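PDB 4IRF: malarial CLPB2 atpase/hsp101 protein, which probably couples ATP hydrolysis to protein unfolding and translocation as a ClpB-type AAA+ chaperone, this chain being its N-terminal cargo-binding domain. Local coordinates for residues K28-N33 against T75-L81; P37-L41 against L121-V127. All blocks are in the same frame, centred on the assembly; numbering follows the deposited sequence.

Interaction 1. Residues K28-N33 against T75-L81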
ATOM      1  N   LYS A  28       9.578  -8.930  -6.939  1.00 28.00           N
ATOM      2  CA  LYS A  28      10.544  -9.852  -7.562  1.00 30.05           C
ATOM      3  C   LYS A  28      10.171 -11.315  -7.251  1.00 31.23           C
ATOM      4  O   LYS A  28      10.322 -12.160  -8.069  1.00 32.70           O
ATOM      5  CB  LYS A  28      11.968  -9.573  -7.123  1.00 38.66           C
ATOM      6  CG  LYS A  28      12.410  -8.214  -7.554  1.00 40.88           C
ATOM      7  CD  LYS A  28      13.890  -8.036  -7.668  1.00 54.39           C
ATOM      8  CE  LYS A  28      14.507  -8.212  -6.343  1.00 62.43           C
ATOM      9  NZ  LYS A  28      14.966  -9.579  -6.194  1.00 65.26           N
ATOM     10  N   SER A  29       9.700 -11.549  -6.049  1.00 31.01           N
ATOM     11  CA  SER A  29       9.332 -12.914  -5.666  1.00 32.92           C
ATOM     12  C   SER A  29       8.225 -13.489  -6.543  1.00 35.79           C
ATOM     13  O   SER A  29       8.150 -14.715  -6.759  1.00 34.97           O
ATOM     14  CB  SER A  29       8.924 -12.952  -4.201  1.00 34.22           C
ATOM     15  OG  SER A  29       8.682 -14.286  -3.805  1.00 40.59           O
ATOM     16  N   TYR A  30       7.383 -12.611  -7.074  1.00 33.90           N
ATOM     17  CA  TYR A  30       6.309 -12.995  -7.987  1.00 30.87           C
ATOM     18  C   TYR A  30       6.701 -12.776  -9.445  1.00 32.48           C
ATOM     19  O   TYR A  30       5.848 -12.721 -10.333  1.00 32.16           O
ATOM     20  CB  TYR A  30       4.986 -12.285  -7.607  1.00 31.58           C
ATOM     21  CG  TYR A  30       4.397 -12.873  -6.342  1.00 29.79           C
ATOM     22  CD1 TYR A  30       3.500 -13.950  -6.400  1.00 30.17           C
ATOM     23  CD2 TYR A  30       4.797 -12.425  -5.086  1.00 28.24           C
ATOM     24  CE1 TYR A  30       2.988 -14.517  -5.233  1.00 30.36           C
ATOM     25  CE2 TYR A  30       4.286 -12.984  -3.915  1.00 33.55           C
ATOM     26  CZ  TYR A  30       3.391 -14.034  -3.999  1.00 32.62           C
ATOM     27  OH  TYR A  30       2.886 -14.601  -2.856  1.00 36.25           O
ATOM     28  N   GLY A  31       8.009 -12.679  -9.672  1.00 32.58           N
ATOM     29  CA  GLY A  31       8.578 -12.644 -11.004  1.00 37.51           C
ATOM     30  C   GLY A  31       8.331 -11.356 -11.751  1.00 32.95           C
ATOM     31  O   GLY A  31       8.381 -11.338 -12.992  1.00 37.45           O
ATOM     32  N   HIS A  32       8.021 -10.278 -11.019  1.00 33.76           N
ATOM     33  CA  HIS A  32       7.754  -8.987 -11.645  1.00 29.99           C
ATOM     34  C   HIS A  32       8.994  -8.107 -11.635  1.00 32.75           C
ATOM     35  O   HIS A  32       9.622  -7.966 -10.597  1.00 37.36           O
ATOM     36  CB  HIS A  32       6.684  -8.241 -10.858  1.00 28.10           C
ATOM     37  CG  HIS A  32       5.301  -8.773 -11.066  1.00 29.45           C
ATOM     38  ND1 HIS A  32       4.485  -8.334 -12.084  1.00 33.58           N
ATOM     39  CD2 HIS A  32       4.591  -9.699 -10.385  1.00 31.43           C
ATOM     40  CE1 HIS A  32       3.333  -8.983 -12.031  1.00 30.56           C
ATOM     41  NE2 HIS A  32       3.368  -9.803 -10.998  1.00 31.28           N
ATOM     42  N   ASN A  33       9.351  -7.530 -12.777  1.00 31.15           N
ATOM     43  CA  ASN A  33      10.369  -6.479 -12.797  1.00 31.12           C
ATOM     44  C   ASN A  33       9.733  -5.081 -12.709  1.00 29.16           C
ATOM     45  O   ASN A  33      10.422  -4.068 -12.795  1.00 34.67           O
ATOM     46  CB  ASN A  33      11.282  -6.587 -14.037  1.00 36.56           C
ATOM     47  CG  ASN A  33      10.505  -6.596 -15.347  1.00 54.96           C
ATOM     48  OD1 ASN A  33       9.277  -6.516 -15.362  1.00 57.42           O
ATOM     49  ND2 ASN A  33      11.232  -6.686 -16.466  1.00 57.80           N
ATOM     50  N   THR A  75      -1.748 -12.847 -10.163  1.00 34.27           N
ATOM     51  CA  THR A  75      -1.059 -11.870 -10.999  1.00 32.55           C
ATOM     52  C   THR A  75       0.422 -12.165 -11.161  1.00 31.72           C
ATOM     53  O   THR A  75       1.145 -11.328 -11.718  1.00 32.03           O
ATOM     54  CB  THR A  75      -1.253 -10.429 -10.456  1.00 40.26           C
ATOM     55  OG1 THR A  75      -0.722 -10.345  -9.130  1.00 31.64           O
ATOM     56  CG2 THR A  75      -2.734 -10.081 -10.436  1.00 32.06           C
ATOM     57  N   ARG A  76       0.853 -13.345 -10.709  1.00 35.84           N
ATOM     58  CA  ARG A  76       2.258 -13.777 -10.788  1.00 32.64           C
ATOM     59  C   ARG A  76       2.767 -13.691 -12.219  1.00 38.34           C
ATOM     60  O   ARG A  76       2.077 -14.117 -13.154  1.00 35.83           O
ATOM     61  CB  ARG A  76       2.426 -15.220 -10.274  1.00 35.81           C
ATOM     62  CG  ARG A  76       3.875 -15.725 -10.343  1.00 35.00           C
ATOM     63  CD  ARG A  76       4.033 -17.151  -9.874  1.00 36.77           C
ATOM     64  NE  ARG A  76       3.962 -17.298  -8.423  1.00 36.46           N
ATOM     65  CZ  ARG A  76       4.991 -17.102  -7.605  1.00 37.46           C
ATOM     66  NH1 ARG A  76       6.161 -16.708  -8.087  1.00 35.87           N
ATOM     67  NH2 ARG A  76       4.849 -17.267  -6.298  1.00 37.29           N
ATOM     68  N   ALA A  77       3.967 -13.127 -12.387  1.00 34.75           N
ATOM     69  CA  ALA A  77       4.515 -12.890 -13.721  1.00 40.12           C
ATOM     70  C   ALA A  77       5.603 -13.905 -14.077  1.00 36.77           C
ATOM     71  O   ALA A  77       6.048 -13.978 -15.239  1.00 40.55           O
ATOM     72  CB  ALA A  77       5.051 -11.474 -13.810  1.00 42.38           C
ATOM     73  N   GLY A  78       6.038 -14.669 -13.079  1.00 37.88           N
ATOM     74  CA  GLY A  78       7.079 -15.665 -13.266  1.00 39.06           C
ATOM     75  C   GLY A  78       7.588 -16.244 -11.965  1.00 46.61           C
ATOM     76  O   GLY A  78       7.126 -15.889 -10.878  1.00 37.17           O
ATOM     77  N   ALA A  79       8.538 -17.168 -12.064  1.00 43.80           N
ATOM     78  CA  ALA A  79       9.251 -17.662 -10.893  1.00 47.54           C
ATOM     79  C   ALA A  79      10.012 -16.509 -10.240  1.00 41.55           C
ATOM     80  O   ALA A  79      10.264 -15.492 -10.891  1.00 38.95           O
ATOM     81  CB  ALA A  79      10.182 -18.776 -11.301  1.00 44.17           C
ATOM     82  N   PRO A  80      10.367 -16.638  -8.950  1.00 45.86           N
ATOM     83  CA  PRO A  80      11.128 -15.550  -8.319  1.00 37.98           C
ATOM     84  C   PRO A  80      12.347 -15.078  -9.128  1.00 39.05           C
ATOM     85  O   PRO A  80      13.109 -15.907  -9.633  1.00 41.39           O
ATOM     86  CB  PRO A  80      11.572 -16.174  -6.998  1.00 44.63           C
ATOM     87  CG  PRO A  80      10.448 -17.097  -6.661  1.00 43.50           C
ATOM     88  CD  PRO A  80       9.994 -17.682  -7.972  1.00 41.15           C
ATOM     89  N   LEU A  81      12.504 -13.765  -9.285  1.00 38.59           N
ATOM     90  CA  LEU A  81      13.673 -13.203  -9.959  1.00 48.61           C
ATOM     91  C   LEU A  81      14.827 -13.133  -8.960  1.00 61.48           C
ATOM     92  O   LEU A  81      14.601 -13.041  -7.746  1.00 67.87           O
ATOM     93  CB  LEU A  81      13.364 -11.801 -10.507  1.00 39.07           C
ATOM     94  CG  LEU A  81      12.086 -11.657 -11.338  1.00 40.15           C
ATOM     95  CD1 LEU A  81      11.877 -10.238 -11.876  1.00 40.88           C
ATOM     96  CD2 LEU A  81      12.091 -12.648 -12.461  1.00 53.70           C
TER
HETATM   97  O   HOH W   1       9.403 -13.124 -14.936  1.00 42.24           O
HETATM   98  O   HOH W   2       2.004 -10.739  -8.445  1.00 26.97           O
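In the mainly helical Clp N-terminal domain, this surface contact joins the C-terminal end of helix 14-29 and its following turn to the loop 75-81. A Schellman motif ends the helix, and the loop, which follows helix 61-74, wraps around it. Gly31, with positive phi, is the C-prime residue of the motif, and its N bonds back to Lys28 O at 2.9 Å. The loop takes up carbonyls at this helix end. Leu81 N donates to Lys28 O at 3.0 Å, and Ala77 N to Tyr30 O at 2.8 Å. Arg76 NH1 donates to Ser29 O and also to Gly78 O within its own loop, both at 3.1 Å. The Arg76 guanidinium lays one face over Tyr30 CD1, and its NH2 forms a salt bridge with Glu73. At Gly31 a CB would clash with the carbonyl oxygens of Gly78 and Ala79. The Leu81 side chain packs on the turn, with Leu81 CG 3.7 Å from Gly31 CA and Leu81 CD1 3.4 Å from His32 O. A water donates to Gly31 O at 2.8 Å and, weakly, to Ala77 O. The CA-to-CB bond of His32 points away, yet its ring swings back to the loop. Ala77 CB sits 3.5 Å over the ring centroid in a CH-pi contact, and His32 NE2 donates to Thr75 O at 2.8 Å.

Interaction 2. Residues P37-L41 against L121-V127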
ATOM      1  N   PRO A  37       0.684  -2.091  -7.520  1.00 21.64           N
ATOM      2  CA  PRO A  37       0.027  -1.734  -6.242  1.00 19.23           C
ATOM      3  C   PRO A  37      -0.227  -2.923  -5.318  1.00 21.41           C
ATOM      4  O   PRO A  37       0.033  -2.759  -4.115  1.00 21.15           O
ATOM      5  CB  PRO A  37      -1.268  -1.082  -6.680  1.00 23.96           C
ATOM      6  CG  PRO A  37      -0.889  -0.402  -8.013  1.00 21.37           C
ATOM      7  CD  PRO A  37       0.013  -1.455  -8.657  1.00 24.32           C
ATOM      8  N   ILE A  38      -0.637  -4.079  -5.852  1.00 20.35           N
ATOM      9  CA  ILE A  38      -0.855  -5.258  -5.006  1.00 25.18           C
ATOM     10  C   ILE A  38       0.392  -5.614  -4.230  1.00 20.56           C
ATOM     11  O   ILE A  38       0.313  -6.004  -3.064  1.00 21.71           O
ATOM     12  CB  ILE A  38      -1.376  -6.475  -5.791  1.00 21.80           C
ATOM     13  CG1 ILE A  38      -1.697  -7.612  -4.809  1.00 23.42           C
ATOM     14  CG2 ILE A  38      -0.319  -6.911  -6.831  1.00 27.47           C
ATOM     15  CD1 ILE A  38      -2.801  -7.205  -3.790  1.00 27.28           C
ATOM     16  N   HIS A  39       1.578  -5.448  -4.838  1.00 21.57           N
ATOM     17  CA  HIS A  39       2.820  -5.720  -4.118  1.00 20.87           C
ATOM     18  C   HIS A  39       3.064  -4.766  -2.969  1.00 22.84           C
ATOM     19  O   HIS A  39       3.594  -5.161  -1.923  1.00 22.72           O
ATOM     20  CB  HIS A  39       4.014  -5.660  -5.069  1.00 22.33           C
ATOM     21  CG  HIS A  39       3.873  -6.571  -6.230  1.00 22.45           C
ATOM     22  ND1 HIS A  39       4.115  -6.173  -7.533  1.00 27.37           N
ATOM     23  CD2 HIS A  39       3.522  -7.880  -6.291  1.00 23.49           C
ATOM     24  CE1 HIS A  39       3.875  -7.192  -8.340  1.00 25.09           C
ATOM     25  NE2 HIS A  39       3.526  -8.244  -7.609  1.00 24.44           N
ATOM     26  N   ILE A  40       2.711  -3.495  -3.178  1.00 21.70           N
ATOM     27  CA  ILE A  40       2.838  -2.510  -2.137  1.00 22.36           C
ATOM     28  C   ILE A  40       1.856  -2.820  -1.015  1.00 22.80           C
ATOM     29  O   ILE A  40       2.237  -2.704   0.153  1.00 20.99           O
ATOM     30  CB  ILE A  40       2.593  -1.097  -2.643  1.00 17.82           C
ATOM     31  CG1 ILE A  40       3.688  -0.769  -3.681  1.00 20.57           C
ATOM     32  CG2 ILE A  40       2.618  -0.109  -1.478  1.00 19.45           C
ATOM     33  CD1 ILE A  40       3.545   0.637  -4.227  1.00 20.75           C
ATOM     34  N   LEU A  41       0.635  -3.209  -1.398  1.00 18.71           N
ATOM     35  CA  LEU A  41      -0.387  -3.600  -0.376  1.00 19.07           C
ATOM     36  C   LEU A  41       0.123  -4.766   0.494  1.00 25.64           C
ATOM     37  O   LEU A  41       0.010  -4.712   1.733  1.00 22.99           O
ATOM     38  CB  LEU A  41      -1.739  -3.897  -1.023  1.00 23.23           C
ATOM     39  CG  LEU A  41      -2.764  -4.369   0.014  1.00 22.62           C
ATOM     40  CD1 LEU A  41      -2.985  -3.327   1.080  1.00 23.69           C
ATOM     41  CD2 LEU A  41      -4.050  -4.762  -0.642  1.00 25.88           C
ATOM     42  N   LEU A 121      -3.312   3.624  -2.839  1.00 20.57           N
ATOM     43  CA  LEU A 121      -3.510   2.235  -3.256  1.00 18.79           C
ATOM     44  C   LEU A 121      -4.960   1.905  -3.587  1.00 24.26           C
ATOM     45  O   LEU A 121      -5.253   1.054  -4.422  1.00 23.06           O
ATOM     46  CB  LEU A 121      -3.015   1.316  -2.143  1.00 18.17           C
ATOM     47  CG  LEU A 121      -1.517   1.258  -2.003  1.00 23.81           C
ATOM     48  CD1 LEU A 121      -1.186   0.485  -0.724  1.00 20.18           C
ATOM     49  CD2 LEU A 121      -0.874   0.582  -3.261  1.00 19.84           C
ATOM     50  N   SER A 122      -5.892   2.588  -2.925  1.00 21.67           N
ATOM     51  CA  SER A 122      -7.300   2.341  -3.169  1.00 29.82           C
ATOM     52  C   SER A 122      -7.735   2.679  -4.611  1.00 22.55           C
ATOM     53  O   SER A 122      -8.783   2.233  -5.053  1.00 34.10           O
ATOM     54  CB  SER A 122      -8.162   3.051  -2.128  1.00 27.24           C
ATOM     55  OG  SER A 122      -8.180   4.453  -2.332  1.00 28.00           O
ATOM     56  N   ASN A 123      -6.914   3.428  -5.357  1.00 22.58           N
ATOM     57  CA  ASN A 123      -7.211   3.667  -6.776  1.00 25.17           C
ATOM     58  C   ASN A 123      -7.089   2.405  -7.621  1.00 29.44           C
ATOM     59  O   ASN A 123      -7.789   2.255  -8.636  1.00 29.99           O
ATOM     60  CB  ASN A 123      -6.293   4.739  -7.376  1.00 27.15           C
ATOM     61  CG  ASN A 123      -6.515   4.944  -8.881  1.00 23.21           C
ATOM     62  OD1 ASN A 123      -5.713   4.521  -9.727  1.00 33.44           O
ATOM     63  ND2 ASN A 123      -7.617   5.561  -9.215  1.00 27.85           N
ATOM     64  N   ASP A 124      -6.177   1.522  -7.238  1.00 25.78           N
ATOM     65  CA  ASP A 124      -5.929   0.341  -8.044  1.00 26.70           C
ATOM     66  C   ASP A 124      -7.137  -0.599  -7.975  1.00 25.62           C
ATOM     67  O   ASP A 124      -7.665  -0.861  -6.886  1.00 26.20           O
ATOM     68  CB  ASP A 124      -4.686  -0.364  -7.562  1.00 23.89           C
ATOM     69  CG  ASP A 124      -4.374  -1.590  -8.372  1.00 32.63           C
ATOM     70  OD1 ASP A 124      -3.987  -1.458  -9.571  1.00 28.01           O
ATOM     71  OD2 ASP A 124      -4.515  -2.707  -7.813  1.00 28.95           O
ATOM     72  N   GLU A 125      -7.575  -1.099  -9.128  1.00 31.63           N
ATOM     73  CA  GLU A 125      -8.809  -1.892  -9.170  1.00 32.67           C
ATOM     74  C   GLU A 125      -8.705  -3.194  -8.381  1.00 24.48           C
ATOM     75  O   GLU A 125      -9.650  -3.568  -7.679  1.00 27.52           O
ATOM     76  CB  GLU A 125      -9.232  -2.170 -10.612  1.00 35.02           C
ATOM     77  CG  GLU A 125      -9.642  -0.943 -11.418  1.00 55.71           C
ATOM     78  CD  GLU A 125      -9.717  -1.265 -12.905  1.00 75.00           C
ATOM     79  OE1 GLU A 125      -9.116  -2.279 -13.313  1.00 79.84           O
ATOM     80  OE2 GLU A 125     -10.377  -0.548 -13.675  1.00 84.21           O
ATOM     81  N   LEU A 126      -7.571  -3.881  -8.490  1.00 29.49           N
ATOM     82  CA  LEU A 126      -7.347  -5.121  -7.761  1.00 28.16           C
ATOM     83  C   LEU A 126      -7.313  -4.862  -6.260  1.00 27.20           C
ATOM     84  O   LEU A 126      -7.948  -5.588  -5.472  1.00 29.95           O
ATOM     85  CB  LEU A 126      -6.023  -5.761  -8.214  1.00 32.88           C
ATOM     86  CG  LEU A 126      -5.584  -7.046  -7.508  1.00 34.46           C
ATOM     87  CD1 LEU A 126      -6.714  -8.072  -7.573  1.00 37.86           C
ATOM     88  CD2 LEU A 126      -4.331  -7.589  -8.200  1.00 32.99           C
ATOM     89  N   VAL A 127      -6.580  -3.824  -5.859  1.00 27.99           N
ATOM     90  CA  VAL A 127      -6.461  -3.503  -4.436  1.00 24.28           C
ATOM     91  C   VAL A 127      -7.819  -3.052  -3.939  1.00 23.66           C
ATOM     92  O   VAL A 127      -8.235  -3.436  -2.840  1.00 25.83           O
ATOM     93  CB  VAL A 127      -5.445  -2.388  -4.167  1.00 27.30           C
ATOM     94  CG1 VAL A 127      -5.623  -1.828  -2.754  1.00 22.76           C
ATOM     95  CG2 VAL A 127      -4.005  -2.886  -4.393  1.00 28.33           C
TER
HETATM   96  O   HOH W   3      -2.211  -4.211  -8.375  1.00 26.47           O
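In the buried core of the mainly helical Clp N-terminal domain, the first turn of helix 37-46 packs by apolar side chains against Leu121 of helix 114-121, the connecting turn and the first turn of helix 125-133. Leu121 to Asp124 form a type I beta turn, closed by Asp124 N to Leu121 O at 3.0 Å. The Leu121 CA-to-CB bond points toward helix 37-46, and the rotamer is mt. Leu121 CD2 lies 3.8 Å from Pro37 CB and 3.9 Å from Ile40 CB, while Leu121 CD1 is 4.4 Å from Leu41 CB. Leu121 thus meets three residues of one turn. Ile40, in mt, presents CB to Leu121 CD2, and its side chain also touches Ile19 and Leu20 of helix 14-29. Leu41 and Leu126 are both tp. Leu41 CD2 reaches Val127 CG1 at 3.9 Å, and Leu126 CD2 reaches Ile38 CB at 4.0 Å. Val127, with chi1 t, places its other methyl, CG2, 4.0 Å from Pro37 CB. Helix 61-74 flanks this cluster, with Leu72 against Ile38 and Ile68 against Leu41. Asp124 is the N-cap of helix 125-133. With chi1 t, Asp124 OD2 accepts from Val127 N at 3.1 Å, and Asp124 CG lies 3.6 Å from Pro37 CB. One water accepts from Ile38 N at 3.0 Å and donates to Asp124 OD2 at 2.8 Å. No direct hydrogen bond joins the segments. Apolar side chains thus hold the start of helix 37-46 against the 114-121/125-133 connection, while a single water links the Ile38 amide to the N-cap carboxylate.

Interactions 1 and 2 have centres about 17 Å apart, yet they touch. Interaction 1 lies at the surface, its centre about 18 Å from the centre of the chain, and interaction 2 lies deep, about 6 Å from it. The His32 and His39 rings meet edge-to-face, with His32 CD2 3.3 Å from His39 NE2. This joins the turn after helix 14-29 to the first turn of helix 37-46. Separately, Thr75 CG2 packs 3.7 Å from Leu126 CD2. The segments of the two contacts alternate along the chain, so they link distant parts of one Clp N-terminal domain.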